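Local structure of glucose-binding protein (Thermus thermophilus HB27, 2B3F) at residues A48-R53 with G73-A78; L146-T151 with A236-M241; G192-K195 with P199-V202; Y248-L253 with T259-A264; L319-S324 with S332-W337. The protein binds galactose and glucose and probably serves as the sugar-recognising component of a binding-protein-dependent transport system. One frame throughout, in Å; residues are numbered along the deposited sequence.

Overall arrangement
The contacts follow one another along the chain, except that interaction 3 is nested in the loop closed by interaction 2. Interaction 1 joins helices 44-55 and 69-76, its centre about 38 Å from that of interaction 2. Interactions 2 and 4 reach the same four-stranded sheet, with centres about 18 Å apart, and strand 238-240 leads directly into helix 244-252. Interactions 4 and 5 touch, since Trp-263 NE1 meets Ser-332 OG in a probable, weak hydrogen bond. Interaction 3, centred about 27 Å or more from the others, packs the loop after helix 166-190 against helix 199-212. Interactions 1 and 2 lie on opposite sides of the chain's centre, consistent with the two-lobed periplasmic binding protein fold.

Interaction 1: residues A48-R53 with G73-A78; sequences AVLKTR and GTWVVA
Leu-50 is the first residue of helix 44-55 in this segment to touch Trp-75 of helix 69-76. Its CG lies anti to the backbone N (chi1 -177°), which directs the isobutyl group at the indole, and the two side chains slide past each other in opposite directions. CD2 comes 3.7 Å from Trp-75 NE1 on an oblique line, and 4.1 Å from Trp-75 CD1. The same leucine also packs on Phe-6 of strand 2-7 and on Pro-60, about 7 Å from the side chain of the galactose-binding Trp-8. At Lys-51 the touching atom belongs to the backbone: CA sits at the indole edge, 3.9 Å from Trp-75 CZ2, while the amine end leads away. Arg-53 turns elsewhere, its NH2 in a salt bridge with Glu-4 OE1. On the other helix, Thr-74 CG2 lies 3.4 Å above the plane of the indole, displaced toward its rim, and Met-54 and Leu-55 extend the packing of Trp-75 along helix 44-55. With no hydrogen bond between the two segments and 134 Å² buried, this helix-helix contact rests on dispersion and on the shape of the indole.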
# COMPACT_ATOMS: atom_id res chain seq x y z
N ALA A 48 14.33 4.03 6.36
CA ALA A 48 15.65 4.02 6.93
C ALA A 48 16.38 5.35 6.73
O ALA A 48 17.04 5.85 7.65
CB ALA A 48 16.48 2.87 6.35
N VAL A 49 16.29 5.92 5.54
CA VAL A 49 16.94 7.20 5.27
C VAL A 49 16.26 8.33 6.06
O VAL A 49 16.93 9.20 6.64
CB VAL A 49 16.94 7.50 3.78
CG1 VAL A 49 17.44 8.91 3.51
CG2 VAL A 49 17.78 6.43 3.05
N LEU A 50 14.94 8.29 6.13
CA LEU A 50 14.21 9.30 6.90
C LEU A 50 14.62 9.26 8.36
O LEU A 50 14.83 10.31 8.98
CB LEU A 50 12.70 9.10 6.79
CG LEU A 50 11.84 10.16 7.51
CD1 LEU A 50 12.07 11.51 6.91
CD2 LEU A 50 10.39 9.78 7.40
N LYS A 51 14.75 8.05 8.90
CA LYS A 51 15.20 7.88 10.29
C LYS A 51 16.54 8.58 10.55
O LYS A 51 16.69 9.31 11.53
CB LYS A 51 15.27 6.40 10.63
CG LYS A 51 15.65 6.11 12.05
CD LYS A 51 15.29 4.69 12.40
CE LYS A 51 16.20 4.13 13.48
NZ LYS A 51 15.83 2.70 13.80
N THR A 52 17.50 8.40 9.65
CA THR A 52 18.79 9.08 9.76
C THR A 52 18.63 10.60 9.75
O THR A 52 19.23 11.31 10.55
CB THR A 52 19.69 8.66 8.57
OG1 THR A 52 19.83 7.23 8.58
CG2 THR A 52 21.07 9.33 8.67
N ARG A 53 17.80 11.10 8.84
CA ARG A 53 17.56 12.54 8.74
C ARG A 53 16.86 13.12 9.95
O ARG A 53 17.30 14.12 10.51
CB ARG A 53 16.74 12.86 7.49
CG ARG A 53 17.55 12.70 6.26
CD ARG A 53 16.94 13.36 5.11
NE ARG A 53 16.87 14.80 5.30
CZ ARG A 53 16.52 15.64 4.34
NH1 ARG A 53 16.23 15.18 3.14
NH2 ARG A 53 16.46 16.94 4.60
N GLY A 73 2.89 5.92 15.34
CA GLY A 73 3.82 5.23 16.22
C GLY A 73 5.27 5.60 16.03
O GLY A 73 6.12 5.14 16.81
N THR A 74 5.58 6.41 15.02
CA THR A 74 6.97 6.82 14.80
C THR A 74 7.18 8.31 15.09
O THR A 74 7.61 8.64 16.20
CB THR A 74 7.47 6.39 13.42
OG1 THR A 74 7.31 4.96 13.32
CG2 THR A 74 8.94 6.74 13.24
N TRP A 75 6.89 9.21 14.15
CA TRP A 75 7.32 10.62 14.33
C TRP A 75 6.32 11.46 15.12
O TRP A 75 6.71 12.49 15.69
CB TRP A 75 7.76 11.28 12.99
CG TRP A 75 8.89 10.50 12.40
CD1 TRP A 75 8.90 9.81 11.22
CD2 TRP A 75 10.15 10.25 13.01
NE1 TRP A 75 10.10 9.16 11.06
CE2 TRP A 75 10.89 9.41 12.15
CE3 TRP A 75 10.74 10.66 14.22
CZ2 TRP A 75 12.17 8.97 12.45
CZ3 TRP A 75 12.02 10.21 14.52
CH2 TRP A 75 12.72 9.37 13.63
N VAL A 76 5.07 10.99 15.19
CA VAL A 76 4.04 11.65 16.02
C VAL A 76 4.28 11.41 17.51
O VAL A 76 4.40 12.38 18.29
CB VAL A 76 2.62 11.24 15.59
CG1 VAL A 76 1.59 11.77 16.57
CG2 VAL A 76 2.33 11.74 14.16
N VAL A 77 4.38 10.15 17.93
CA VAL A 77 4.65 9.86 19.34
C VAL A 77 5.99 10.43 19.81
O VAL A 77 6.17 10.71 20.99
CB VAL A 77 4.61 8.34 19.70
CG1 VAL A 77 3.22 7.78 19.53
CG2 VAL A 77 5.61 7.57 18.90
N ALA A 78 6.91 10.61 18.87
CA ALA A 78 8.20 11.23 19.18
C ALA A 78 8.15 12.76 19.23
O ALA A 78 9.18 13.39 19.44
CB ALA A 78 9.24 10.77 18.19

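Interaction 2: residues L146-T151 with A236-M241; sequences LATCQT and AAFNIM. Unlike the reference sequence in segment 236-241: Ile-240 (reference Val).
A Cys sulfur-aromatic contact joins helix 142-154 to strand 238-240, with Cys-149 and Thr-148 both meeting the rim of the Phe-238 ring. Cys-149 SG is 5.4 Å from the ring centroid and 81° off the ring normal, which places the sulfur at the edge; its nearest ring atom is Phe-238 CE2, at 4.3 Å. The neighbouring rim position is taken by Thr-148, whose methyl CG2 stands 4.1 Å from Phe-238 CZ, again near the ring plane, with the two side chains crossing at about a right angle. The threonine torsion divides its branches: CG2 is anti to the backbone N (chi1 -66° for OG1) and points to the ring, whereas OG1 bonds to Lys-144 O one turn back. Ala-237 CB lies 3.6 Å above one ring face, offset toward the rim. Cys-149 packs as well on Pro-160 and Cys-214, which lie in loops outside the two segments. Phe-238 also packs on Met-124 and Tyr-126 of the adjacent strand 123-126, and its backbone bonds to Pro-160 and Ala-162. The ring therefore fills the layer between a helix and the sheet it packs on, an arrangement typical of the alpha/beta lobes of periplasmic binding proteins.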
# COMPACT_ATOMS: atom_id res chain seq x y z
N LEU A 146 -5.42 -22.52 -6.07
CA LEU A 146 -4.44 -23.59 -6.03
C LEU A 146 -4.72 -24.66 -7.09
O LEU A 146 -3.80 -25.15 -7.72
CB LEU A 146 -4.39 -24.22 -4.64
CG LEU A 146 -3.84 -23.31 -3.53
CD1 LEU A 146 -4.12 -23.94 -2.18
CD2 LEU A 146 -2.37 -23.04 -3.72
N ALA A 147 -5.99 -24.99 -7.28
CA ALA A 147 -6.41 -25.95 -8.33
C ALA A 147 -6.12 -25.44 -9.74
O ALA A 147 -5.60 -26.17 -10.59
CB ALA A 147 -7.89 -26.30 -8.18
N THR A 148 -6.44 -24.17 -10.00
CA THR A 148 -6.14 -23.56 -11.29
C THR A 148 -4.63 -23.51 -11.57
O THR A 148 -4.18 -23.78 -12.67
CB THR A 148 -6.77 -22.15 -11.41
OG1 THR A 148 -8.20 -22.27 -11.42
CG2 THR A 148 -6.31 -21.44 -12.68
N CYS A 149 -3.85 -23.17 -10.55
CA CYS A 149 -2.40 -23.14 -10.72
C CYS A 149 -1.83 -24.53 -11.05
O CYS A 149 -0.89 -24.65 -11.83
CB CYS A 149 -1.72 -22.57 -9.47
SG CYS A 149 -1.87 -20.77 -9.34
N GLN A 150 -2.39 -25.57 -10.44
CA GLN A 150 -1.98 -26.96 -10.74
C GLN A 150 -2.30 -27.30 -12.21
O GLN A 150 -1.43 -27.78 -12.96
CB GLN A 150 -2.68 -27.93 -9.79
CG GLN A 150 -2.09 -29.34 -9.81
CD GLN A 150 -0.73 -29.42 -9.12
OE1 GLN A 150 0.27 -28.87 -9.61
NE2 GLN A 150 -0.68 -30.11 -7.98
N THR A 151 -3.52 -27.02 -12.63
CA THR A 151 -3.91 -27.10 -14.04
C THR A 151 -2.91 -26.38 -14.95
O THR A 151 -2.51 -26.90 -15.99
CB THR A 151 -5.32 -26.52 -14.27
OG1 THR A 151 -6.27 -27.25 -13.50
CG2 THR A 151 -5.72 -26.58 -15.74
N ALA A 236 3.57 -15.69 -16.05
CA ALA A 236 2.75 -15.97 -14.89
C ALA A 236 1.31 -15.66 -15.28
O ALA A 236 1.10 -14.93 -16.23
CB ALA A 236 3.18 -15.08 -13.73
N ALA A 237 0.35 -16.22 -14.55
CA ALA A 237 -1.07 -15.97 -14.78
C ALA A 237 -1.63 -14.85 -13.88
O ALA A 237 -2.53 -14.09 -14.28
CB ALA A 237 -1.86 -17.26 -14.56
N PHE A 238 -1.08 -14.77 -12.66
CA PHE A 238 -1.61 -13.92 -11.62
C PHE A 238 -0.51 -13.18 -10.86
O PHE A 238 0.62 -13.65 -10.77
CB PHE A 238 -2.40 -14.74 -10.61
CG PHE A 238 -3.38 -15.70 -11.23
CD1 PHE A 238 -4.49 -15.24 -11.92
CD2 PHE A 238 -3.18 -17.08 -11.12
CE1 PHE A 238 -5.40 -16.14 -12.49
CE2 PHE A 238 -4.07 -17.97 -11.69
CZ PHE A 238 -5.18 -17.51 -12.37
N ASN A 239 -0.89 -12.04 -10.28
CA ASN A 239 -0.02 -11.33 -9.32
C ASN A 239 -0.92 -10.68 -8.28
O ASN A 239 -1.94 -10.12 -8.64
CB ASN A 239 0.83 -10.28 -10.03
CG ASN A 239 1.84 -9.62 -9.11
OD1 ASN A 239 2.63 -10.30 -8.42
ND2 ASN A 239 1.87 -8.29 -9.14
N ILE A 240 -0.53 -10.76 -7.01
CA ILE A 240 -1.30 -10.09 -5.93
C ILE A 240 -0.51 -8.83 -5.56
O ILE A 240 0.59 -8.92 -5.05
CB ILE A 240 -1.46 -10.99 -4.68
CG1 ILE A 240 -2.15 -12.33 -5.01
CG2 ILE A 240 -2.21 -10.25 -3.57
CD1 ILE A 240 -3.49 -12.22 -5.68
N MET A 241 -1.07 -7.64 -5.82
CA MET A 241 -0.31 -6.42 -5.58
C MET A 241 -1.28 -5.23 -5.48
O MET A 241 -2.38 -5.27 -6.04
CB MET A 241 0.69 -6.23 -6.71
CG MET A 241 1.63 -5.04 -6.63
SD MET A 241 2.43 -4.88 -5.03
CE MET A 241 3.20 -6.48 -4.75

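Interaction 3: residues G192-K195 with P199-V202; sequences GKLK and PKAV
Lys-200 NZ forms a salt bridge with Asp-185 OD2 of helix 166-190, and on the way there the lysine chain runs against Leu-194. The contact is made by methylene CE, which lies 3.9 Å from Leu-194 CD1 where the two side chains cross obliquely. The bend at chi3 (-69°) turns CE and NZ together, bringing CE against the leucine methyl and NZ to Asp-185. Leu-194 has CG anti to its amide N (chi1 -179°), and its side chain packs also on Asp-185, Asn-188 and Leu-189, so both side chains meet at Asp-185 of helix 166-190. The setting is a loop connecting two successive helices: helix 166-190 stops, Gly-192 follows with a positive phi of 81°, and helix 199-212 begins seven residues later. A backbone bond between Leu-194 and Asn-188 holds the link to the end of the first helix, while Asp-198 OD1 accepts from Lys-200 N in the opening turn of the second. The nearest CA pair is Lys-195 and Ala-201, 7.4 Å apart. Here the carbonyl Lys-195 O lies 3.7 Å from the methyl Ala-201 CB, a van der Waals contact. The Lys-195 side chain leads away from this pair to Gln-381 of helix 373-387.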
# COMPACT_ATOMS: atom_id res chain seq x y z
N GLY A 192 -4.87 -6.91 19.39
CA GLY A 192 -4.37 -7.91 20.33
C GLY A 192 -5.41 -8.87 20.86
O GLY A 192 -5.13 -9.65 21.78
N LYS A 193 -6.61 -8.84 20.30
CA LYS A 193 -7.67 -9.75 20.74
C LYS A 193 -7.48 -11.14 20.19
O LYS A 193 -7.91 -12.12 20.82
CB LYS A 193 -9.06 -9.23 20.36
CG LYS A 193 -9.48 -8.04 21.24
CD LYS A 193 -10.89 -7.60 20.91
CE LYS A 193 -11.39 -6.55 21.91
NZ LYS A 193 -12.46 -5.70 21.27
N LEU A 194 -6.84 -11.25 19.03
CA LEU A 194 -6.51 -12.55 18.46
C LEU A 194 -4.99 -12.66 18.41
O LEU A 194 -4.32 -11.80 17.84
CB LEU A 194 -7.10 -12.72 17.07
CG LEU A 194 -6.85 -14.05 16.35
CD1 LEU A 194 -7.62 -15.20 16.97
CD2 LEU A 194 -7.22 -13.91 14.92
N LYS A 195 -4.47 -13.73 19.00
CA LYS A 195 -3.05 -14.01 18.98
C LYS A 195 -2.65 -14.63 17.64
O LYS A 195 -3.44 -15.34 17.01
CB LYS A 195 -2.65 -14.94 20.13
CG LYS A 195 -2.77 -14.30 21.52
CD LYS A 195 -2.05 -15.11 22.62
CE LYS A 195 -0.50 -15.00 22.50
NZ LYS A 195 0.33 -15.54 23.65
N PRO A 199 -4.88 -21.05 16.43
CA PRO A 199 -5.04 -21.91 15.25
C PRO A 199 -5.59 -21.23 14.00
O PRO A 199 -5.15 -21.53 12.89
CB PRO A 199 -5.95 -23.03 15.77
CG PRO A 199 -5.53 -23.16 17.19
CD PRO A 199 -5.33 -21.73 17.66
N LYS A 200 -6.55 -20.32 14.17
CA LYS A 200 -7.11 -19.59 13.04
C LYS A 200 -6.02 -18.80 12.30
O LYS A 200 -6.00 -18.78 11.08
CB LYS A 200 -8.23 -18.63 13.49
CG LYS A 200 -9.52 -19.36 13.93
CD LYS A 200 -10.66 -18.42 14.35
CE LYS A 200 -10.38 -17.70 15.67
NZ LYS A 200 -11.49 -16.75 16.03
N ALA A 201 -5.12 -18.18 13.06
CA ALA A 201 -4.06 -17.35 12.48
C ALA A 201 -2.87 -18.19 12.00
O ALA A 201 -2.22 -17.81 11.03
CB ALA A 201 -3.60 -16.31 13.49
N VAL A 202 -2.59 -19.32 12.65
CA VAL A 202 -1.60 -20.26 12.13
C VAL A 202 -2.00 -20.76 10.74
O VAL A 202 -1.15 -20.93 9.86
CB VAL A 202 -1.39 -21.47 13.09
CG1 VAL A 202 -0.46 -22.52 12.47
CG2 VAL A 202 -0.87 -21.02 14.43

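Interaction 4: residues Y248-L253 with T259-A264; sequences YMTTTL and TDFAWA
Met-249 lays its thioether over one face of the Phe-261 ring, and Thr-250 closes on the ring edge. Methyl CE of Met-249 is 4.0 Å from the ring centroid and 25° off the normal, a CH-pi contact whose shortest approach is 3.7 Å to Phe-261 CD1. The sulfur shares that face: Met-249 SD stands 4.2 Å from the centroid, and the bend at chi3 (-79°) is what lets sulfur and methyl both lie against the ring. Nearer the helix backbone, Met-249 CB is 3.9 Å from Phe-261 CE2. In the plane of the ring, Thr-250 CG2 is equally far, 3.8 Å, from Phe-261 CE2 and from Phe-261 CZ.

Thr-250 OG1 bonds to Ala-246 O, a turn back in the helix, which holds the threonine's rotation and leaves CG2 aimed at the phenyl. A leucine in place of Phe-261 would probably leave the Met-249 thioether without a flat face to lie on and open a gap beside Thr-250 CG2. In the next shell Met-249 packs on Trp-125, Val-228 and Val-232, and Phe-261 on Leu-255. The helix is wound wide here: Tyr-248 O accepts from Thr-252 N and also from Leu-253 N, each at 3.0 Å, the latter a pi-type turn. Phe-261 stands just before strand 262-265, in which Ala-262 bonds to Tyr-126. The arrangement is a Met-aromatic contact, here packing helix 244-252 against the residue that enters edge strand 262-265 of the four-stranded sheet.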
# COMPACT_ATOMS: atom_id res chain seq x y z
N TYR A 248 1.03 1.60 -13.09
CA TYR A 248 2.19 1.17 -13.89
C TYR A 248 1.76 0.68 -15.27
O TYR A 248 2.27 1.14 -16.30
CB TYR A 248 2.94 0.08 -13.14
CG TYR A 248 4.06 -0.58 -13.90
CD1 TYR A 248 5.18 0.12 -14.29
CD2 TYR A 248 4.00 -1.94 -14.18
CE1 TYR A 248 6.23 -0.52 -15.01
CE2 TYR A 248 5.04 -2.57 -14.88
CZ TYR A 248 6.13 -1.87 -15.26
OH TYR A 248 7.16 -2.51 -15.96
N MET A 249 0.80 -0.22 -15.29
CA MET A 249 0.35 -0.82 -16.54
C MET A 249 -0.27 0.21 -17.52
O MET A 249 -0.17 0.04 -18.74
CB MET A 249 -0.60 -1.98 -16.25
CG MET A 249 0.13 -3.21 -15.72
SD MET A 249 -0.87 -4.69 -15.61
CE MET A 249 -1.76 -4.36 -14.09
N THR A 250 -0.93 1.24 -17.00
CA THR A 250 -1.56 2.24 -17.87
C THR A 250 -0.63 3.39 -18.14
O THR A 250 -0.36 3.69 -19.30
CB THR A 250 -2.90 2.79 -17.28
OG1 THR A 250 -2.66 3.34 -15.97
CG2 THR A 250 -3.94 1.70 -17.19
N THR A 251 -0.12 4.05 -17.10
CA THR A 251 0.73 5.22 -17.29
C THR A 251 2.05 4.89 -17.97
O THR A 251 2.50 5.62 -18.85
CB THR A 251 0.94 5.95 -15.94
OG1 THR A 251 -0.34 6.39 -15.45
CG2 THR A 251 1.86 7.15 -16.04
N THR A 252 2.69 3.82 -17.54
CA THR A 252 4.02 3.48 -18.05
C THR A 252 3.92 2.56 -19.28
O THR A 252 4.54 2.83 -20.31
CB THR A 252 4.92 2.89 -16.92
OG1 THR A 252 5.20 3.90 -15.94
CG2 THR A 252 6.25 2.38 -17.47
N LEU A 253 3.16 1.48 -19.17
CA LEU A 253 3.10 0.48 -20.25
C LEU A 253 2.02 0.74 -21.30
O LEU A 253 2.01 0.07 -22.33
CB LEU A 253 2.93 -0.92 -19.69
CG LEU A 253 4.02 -1.44 -18.75
CD1 LEU A 253 3.72 -2.87 -18.38
CD2 LEU A 253 5.41 -1.32 -19.32
N THR A 259 -9.33 -4.86 -21.02
CA THR A 259 -9.05 -5.70 -22.18
C THR A 259 -7.61 -6.21 -22.21
O THR A 259 -7.41 -7.40 -22.37
CB THR A 259 -9.40 -4.97 -23.50
OG1 THR A 259 -8.79 -3.68 -23.54
CG2 THR A 259 -10.91 -4.80 -23.62
N ASP A 260 -6.62 -5.32 -22.06
CA ASP A 260 -5.21 -5.75 -22.05
C ASP A 260 -4.80 -6.33 -20.69
O ASP A 260 -3.82 -7.07 -20.60
CB ASP A 260 -4.26 -4.61 -22.39
CG ASP A 260 -4.38 -4.14 -23.84
OD1 ASP A 260 -4.79 -4.95 -24.69
OD2 ASP A 260 -4.03 -2.97 -24.11
N PHE A 261 -5.50 -5.95 -19.63
CA PHE A 261 -5.35 -6.55 -18.31
C PHE A 261 -6.66 -6.40 -17.57
O PHE A 261 -7.50 -5.57 -17.95
CB PHE A 261 -4.20 -5.91 -17.50
CG PHE A 261 -4.46 -4.48 -17.04
CD1 PHE A 261 -5.00 -4.23 -15.79
CD2 PHE A 261 -4.14 -3.39 -17.86
CE1 PHE A 261 -5.25 -2.93 -15.35
CE2 PHE A 261 -4.37 -2.08 -17.42
CZ PHE A 261 -4.94 -1.86 -16.16
N ALA A 262 -6.83 -7.18 -16.52
CA ALA A 262 -8.02 -7.14 -15.70
C ALA A 262 -7.68 -7.37 -14.24
O ALA A 262 -6.52 -7.60 -13.90
CB ALA A 262 -9.05 -8.15 -16.19
N TRP A 263 -8.69 -7.31 -13.38
CA TRP A 263 -8.49 -7.34 -11.94
C TRP A 263 -9.67 -7.99 -11.23
O TRP A 263 -10.80 -7.98 -11.72
CB TRP A 263 -8.28 -5.93 -11.39
CG TRP A 263 -9.41 -5.02 -11.75
CD1 TRP A 263 -10.52 -4.76 -11.00
CD2 TRP A 263 -9.54 -4.25 -12.95
NE1 TRP A 263 -11.34 -3.87 -11.66
CE2 TRP A 263 -10.77 -3.55 -12.87
CE3 TRP A 263 -8.74 -4.08 -14.08
CZ2 TRP A 263 -11.21 -2.69 -13.88
CZ3 TRP A 263 -9.18 -3.23 -15.09
CH2 TRP A 263 -10.40 -2.55 -14.98
N ALA A 264 -9.39 -8.56 -10.07
CA ALA A 264 -10.41 -9.02 -9.14
C ALA A 264 -9.86 -8.86 -7.73
O ALA A 264 -8.64 -8.74 -7.55
CB ALA A 264 -10.76 -10.47 -9.38

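Interaction 5: residues L319-S324 with S332-W337; sequences LDSDPS and SAMRDW
Met-334 runs out from helix 328-339 with CG anti to its carbonyl carbon and an extended second torsion, then bends at chi3 (79°), which folds methyl CE over Pro-323. In the loop facing it, Ser-321 OG is anti to the backbone N (chi1 -177°), which puts OG beside the same methyl. CE is the meeting point: it lies 3.8 Å from Pro-323 CB and the same distance from Pro-323 CA. The sulfur follows alongside, with Met-334 SD 3.9 Å from Pro-323 CA, while Ser-321 OG touches Met-334 CE at 4.0 Å, a contact without a hydrogen bond. The serine hydroxyl has its polar partner in Asp-306 OD1, and Asp-306 OD2 accepts from Asp-322 N, so one carboxylate fixes two neighbouring loop residues.

The residues flanking the proline are tied together as well. Asp-322 OD1 receives Ser-324 OG at 2.7 Å and Ser-324 N at 3.0 Å, both from the same face of the carboxylate; the amide comes from above it, 52° out of plane. Pro-323 O is taken by Gln-331 NE2 from helix 328-339, a second tie between loop and helix. With an alanine at Met-334, Pro-323 CA and CB would probably lose their apolar partner and a gap would open between loop and helix. Spanning Pro-323, the bond from Ser-324 N to Asp-322 OD1 makes an Asx turn, here shaping the loop that leads into helix 328-339.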
# COMPACT_ATOMS: atom_id res chain seq x y z
N LEU A 319 -13.79 12.99 -0.80
CA LEU A 319 -15.12 12.50 -1.15
C LEU A 319 -15.69 13.12 -2.45
O LEU A 319 -16.51 12.50 -3.11
CB LEU A 319 -16.11 12.74 0.01
CG LEU A 319 -15.89 11.99 1.31
CD1 LEU A 319 -16.64 12.63 2.48
CD2 LEU A 319 -16.30 10.55 1.15
N ASP A 320 -15.24 14.34 -2.80
CA ASP A 320 -15.80 15.06 -3.95
C ASP A 320 -15.08 14.78 -5.27
O ASP A 320 -15.33 15.44 -6.29
CB ASP A 320 -15.90 16.58 -3.68
CG ASP A 320 -14.56 17.27 -3.50
OD1 ASP A 320 -13.48 16.61 -3.57
OD2 ASP A 320 -14.58 18.53 -3.29
N SER A 321 -14.20 13.77 -5.26
CA SER A 321 -13.49 13.37 -6.46
C SER A 321 -14.41 13.13 -7.67
O SER A 321 -15.46 12.52 -7.55
CB SER A 321 -12.66 12.11 -6.16
OG SER A 321 -11.89 11.72 -7.30
N ASP A 322 -13.96 13.58 -8.84
CA ASP A 322 -14.70 13.43 -10.09
C ASP A 322 -14.35 12.11 -10.79
O ASP A 322 -13.27 11.98 -11.34
CB ASP A 322 -14.34 14.60 -11.02
CG ASP A 322 -15.06 14.57 -12.36
OD1 ASP A 322 -15.83 13.62 -12.65
OD2 ASP A 322 -14.82 15.51 -13.15
N PRO A 323 -15.28 11.14 -10.79
CA PRO A 323 -14.95 9.84 -11.39
C PRO A 323 -14.65 9.86 -12.89
O PRO A 323 -14.03 8.94 -13.39
CB PRO A 323 -16.18 8.97 -11.10
CG PRO A 323 -17.25 9.92 -10.82
CD PRO A 323 -16.66 11.16 -10.27
N SER A 324 -15.07 10.91 -13.61
CA SER A 324 -14.83 10.99 -15.05
C SER A 324 -13.35 11.22 -15.37
O SER A 324 -12.94 11.06 -16.51
CB SER A 324 -15.69 12.09 -15.70
OG SER A 324 -15.26 13.38 -15.31
N SER A 332 -13.79 1.49 -11.01
CA SER A 332 -14.08 0.26 -10.27
C SER A 332 -13.65 0.33 -8.80
O SER A 332 -14.40 -0.06 -7.89
CB SER A 332 -13.37 -0.93 -10.95
OG SER A 332 -13.75 -2.16 -10.34
N ALA A 333 -12.44 0.81 -8.55
CA ALA A 333 -11.94 0.98 -7.19
C ALA A 333 -12.79 1.98 -6.42
O ALA A 333 -13.07 1.78 -5.25
CB ALA A 333 -10.47 1.43 -7.20
N MET A 334 -13.22 3.05 -7.11
CA MET A 334 -14.06 4.06 -6.47
C MET A 334 -15.38 3.47 -5.99
O MET A 334 -15.83 3.75 -4.88
CB MET A 334 -14.30 5.23 -7.43
CG MET A 334 -13.12 6.16 -7.53
SD MET A 334 -13.28 7.48 -8.74
CE MET A 334 -14.33 8.64 -7.84
N ARG A 335 -15.97 2.62 -6.81
CA ARG A 335 -17.22 1.95 -6.44
C ARG A 335 -17.03 1.05 -5.22
O ARG A 335 -17.78 1.13 -4.23
CB ARG A 335 -17.76 1.14 -7.61
CG ARG A 335 -18.31 2.02 -8.73
CD ARG A 335 -19.14 1.23 -9.70
NE ARG A 335 -18.34 0.31 -10.50
CZ ARG A 335 -17.71 0.64 -11.62
NH1 ARG A 335 -17.76 1.87 -12.10
NH2 ARG A 335 -17.02 -0.27 -12.28
N ASP A 336 -16.00 0.20 -5.27
CA ASP A 336 -15.71 -0.70 -4.14
C ASP A 336 -15.36 0.02 -2.85
O ASP A 336 -15.72 -0.43 -1.77
CB ASP A 336 -14.59 -1.68 -4.51
CG ASP A 336 -15.03 -2.71 -5.53
OD1 ASP A 336 -16.24 -2.73 -5.91
OD2 ASP A 336 -14.19 -3.53 -5.96
N TRP A 337 -14.67 1.15 -2.94
CA TRP A 337 -14.34 1.95 -1.76
C TRP A 337 -15.62 2.36 -1.01
O TRP A 337 -15.65 2.38 0.21
CB TRP A 337 -13.53 3.17 -2.20
CG TRP A 337 -13.17 4.16 -1.18
CD1 TRP A 337 -13.42 5.52 -1.23
CD2 TRP A 337 -12.44 3.95 0.04
NE1 TRP A 337 -12.91 6.13 -0.13
CE2 TRP A 337 -12.30 5.20 0.67
CE3 TRP A 337 -11.90 2.82 0.66
CZ2 TRP A 337 -11.64 5.36 1.89
CZ3 TRP A 337 -11.24 2.98 1.87
CH2 TRP A 337 -11.12 4.23 2.47